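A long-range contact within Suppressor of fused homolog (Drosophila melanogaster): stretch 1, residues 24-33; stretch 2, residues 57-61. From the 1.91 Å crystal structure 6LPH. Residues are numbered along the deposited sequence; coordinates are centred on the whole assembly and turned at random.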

# COMPACT_ATOMS: atom_id res chain seq x y z
N HIS A 24 9.48 10.58 -9.50
CA HIS A 24 9.26 10.89 -8.08
C HIS A 24 9.87 9.85 -7.16
O HIS A 24 10.56 10.19 -6.18
CB HIS A 24 7.77 11.01 -7.80
CG HIS A 24 7.45 11.56 -6.44
ND1 HIS A 24 8.03 12.68 -5.95
CD2 HIS A 24 6.55 11.12 -5.46
CE1 HIS A 24 7.54 12.93 -4.71
NE2 HIS A 24 6.63 11.99 -4.42
N LEU A 25 9.61 8.57 -7.45
CA LEU A 25 10.20 7.48 -6.64
C LEU A 25 11.73 7.46 -6.73
O LEU A 25 12.41 7.10 -5.75
CB LEU A 25 9.63 6.12 -7.02
CG LEU A 25 8.14 5.92 -6.67
CD1 LEU A 25 7.57 4.62 -7.24
CD2 LEU A 25 7.97 5.97 -5.15
N GLY A 26 12.27 7.84 -7.88
CA GLY A 26 13.73 7.92 -8.05
C GLY A 26 14.41 8.96 -7.16
O GLY A 26 15.57 8.81 -6.73
N GLN A 27 13.67 10.02 -6.86
CA GLN A 27 14.17 11.10 -6.01
C GLN A 27 14.10 10.69 -4.55
O GLN A 27 14.94 11.10 -3.73
CB GLN A 27 13.28 12.34 -6.16
CG GLN A 27 13.30 12.94 -7.55
CD GLN A 27 14.47 13.88 -7.78
OE1 GLN A 27 14.27 15.02 -8.20
NE2 GLN A 27 15.68 13.42 -7.52
N VAL A 28 13.09 9.91 -4.22
CA VAL A 28 12.86 9.49 -2.86
C VAL A 28 13.78 8.29 -2.55
O VAL A 28 14.27 8.14 -1.43
CB VAL A 28 11.36 9.16 -2.65
CG1 VAL A 28 11.11 8.45 -1.30
CG2 VAL A 28 10.54 10.44 -2.68
N TYR A 29 14.04 7.46 -3.54
CA TYR A 29 14.86 6.25 -3.34
C TYR A 29 16.00 6.25 -4.35
O TYR A 29 16.04 5.37 -5.22
CB TYR A 29 14.00 4.99 -3.56
CG TYR A 29 13.08 4.63 -2.40
CD1 TYR A 29 11.68 4.81 -2.51
CD2 TYR A 29 13.59 4.07 -1.23
CE1 TYR A 29 10.84 4.47 -1.46
CE2 TYR A 29 12.76 3.73 -0.17
CZ TYR A 29 11.38 3.93 -0.30
OH TYR A 29 10.54 3.59 0.73
N PRO A 30 16.92 7.23 -4.25
CA PRO A 30 18.02 7.31 -5.24
C PRO A 30 18.92 6.07 -5.22
O PRO A 30 19.49 5.69 -6.25
CB PRO A 30 18.81 8.55 -4.80
CG PRO A 30 18.43 8.78 -3.36
CD PRO A 30 17.02 8.29 -3.23
N ASN A 31 19.01 5.40 -4.08
CA ASN A 31 19.86 4.19 -3.98
C ASN A 31 19.16 2.86 -4.26
O ASN A 31 19.76 1.80 -4.08
CB ASN A 31 20.60 4.17 -2.66
CG ASN A 31 21.36 5.45 -2.44
OD1 ASN A 31 22.14 5.85 -3.30
ND2 ASN A 31 21.11 6.12 -1.33
N GLN A 32 17.91 2.94 -4.71
CA GLN A 32 17.19 1.78 -5.24
C GLN A 32 16.62 2.10 -6.62
O GLN A 32 15.40 2.21 -6.79
CB GLN A 32 16.08 1.34 -4.26
CG GLN A 32 16.63 0.68 -3.01
CD GLN A 32 15.58 0.33 -1.97
OE1 GLN A 32 14.84 -0.63 -2.16
NE2 GLN A 32 15.51 1.09 -0.88
N PRO A 33 17.51 2.23 -7.63
CA PRO A 33 17.05 2.63 -8.96
C PRO A 33 16.26 1.52 -9.69
O PRO A 33 15.57 1.82 -10.67
CB PRO A 33 18.36 2.95 -9.71
CG PRO A 33 19.40 2.09 -9.02
CD PRO A 33 18.98 2.05 -7.58
N MET A 57 8.16 -2.42 -5.02
CA MET A 57 8.43 -2.79 -3.61
C MET A 57 9.80 -2.26 -3.24
O MET A 57 10.78 -2.54 -3.95
CB MET A 57 8.40 -4.32 -3.49
CG MET A 57 7.12 -4.94 -4.07
SD MET A 57 6.98 -6.70 -3.63
CE MET A 57 8.15 -7.39 -4.79
N TYR A 58 9.88 -1.48 -2.16
CA TYR A 58 11.16 -0.94 -1.72
C TYR A 58 11.46 -1.37 -0.30
O TYR A 58 10.54 -1.61 0.48
CB TYR A 58 11.13 0.60 -1.76
CG TYR A 58 11.14 1.21 -3.14
CD1 TYR A 58 9.93 1.53 -3.80
CD2 TYR A 58 12.35 1.47 -3.79
CE1 TYR A 58 9.94 2.09 -5.07
CE2 TYR A 58 12.37 2.06 -5.05
CZ TYR A 58 11.18 2.37 -5.69
OH TYR A 58 11.22 2.93 -6.95
N ASN A 59 12.74 -1.45 0.04
CA ASN A 59 13.17 -1.57 1.42
C ASN A 59 13.39 -0.20 1.99
O ASN A 59 14.06 0.63 1.36
CB ASN A 59 14.51 -2.33 1.53
CG ASN A 59 14.94 -2.52 2.98
OD1 ASN A 59 14.28 -3.23 3.72
ND2 ASN A 59 16.02 -1.88 3.38
N TYR A 60 12.85 0.05 3.17
CA TYR A 60 13.16 1.29 3.89
C TYR A 60 13.89 0.94 5.19
O TYR A 60 13.29 0.33 6.08
CB TYR A 60 11.91 2.15 4.17
CG TYR A 60 12.34 3.51 4.68
CD1 TYR A 60 12.31 3.81 6.05
CD2 TYR A 60 12.84 4.50 3.78
CE1 TYR A 60 12.77 5.07 6.52
CE2 TYR A 60 13.30 5.73 4.25
CZ TYR A 60 13.26 6.01 5.61
OH TYR A 60 13.72 7.25 6.06
N PRO A 61 15.18 1.34 5.33
CA PRO A 61 15.95 0.96 6.51
C PRO A 61 15.41 1.50 7.84
O PRO A 61 15.68 0.91 8.90
CB PRO A 61 17.37 1.55 6.23
CG PRO A 61 17.44 1.65 4.73
CD PRO A 61 16.03 2.06 4.34
O HOH W 1 13.54 3.94 -7.61

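Stretch 1 begins inside a helix that covers residues 24 to 28. Tyr29 is the first residue to leave helical phi/psi, although its N still donates to Leu25 O at 2.8 Å. A type I beta turn follows from Tyr29 to Gln32, and Gln32 N donates to Tyr29 O at 3.1 Å to close it. Stretch 2 is a strand through Tyr60. Measured by CA atoms, the stretches come nearest at Gln32 and Tyr58, 7.5 Å apart. No backbone-to-backbone hydrogen bond joins the stretches, so side chains make the link. Together they bury 371 Å² of surface, counting both sides.

The side chains of Leu25, Tyr29 and Gln32 leave the backbone toward the strand. The turn brings Tyr29 and Gln32 to the same side, while Pro30 and Asn31 make no contact.

Gln32 supplies the polar link. Its amide group pairs with the backbone of Asn59 in two hydrogen bonds. Asn59 N donates to Gln32 OE1 at 3.1 Å, and Gln32 NE2 donates to Asn59 O at 2.7 Å. The angles at hydrogen are 160° and 163°, so both bonds are nearly straight. A primary amide suits this role because it carries a donor and an acceptor side by side. Here it meets both the backbone N and the backbone O of one strand residue. The CA-to-CB bond of Asn59 points sideways, and its OD1 is hydrogen-bonded elsewhere in the structure.

Tyr58 is the most heavily covered residue of the contact. Its ring forms an offset stack with the ring of Tyr29. The centroids are 4.1 Å apart and the planes differ by only 5°. The closest atoms are Tyr29 CG and Tyr58 CD2, at 3.5 Å. Tyr58 CB also lies over the Tyr29 ring, 3.9 Å from its centroid, in a CH-pi contact. The offset thus places both part of the Tyr58 ring and its CB against one aromatic face.

Leu25 meets the edge of the Tyr58 ring, with its CD1 4.1 Å from Tyr58 CE1. This is an apolar contact at the helical end of the interface. Farther along the strand, Tyr29 CE2 lies 4.0 Å from Tyr60 CD2. That contact extends the apolar packing.

A water completes the polar contacts. The water donates to Gln32 O, with its oxygen 2.7 Å from that atom, and the same oxygen lies 2.6 Å from Tyr58 OH in a second hydrogen bond. It therefore bridges the turn backbone and the tyrosine hydroxyl.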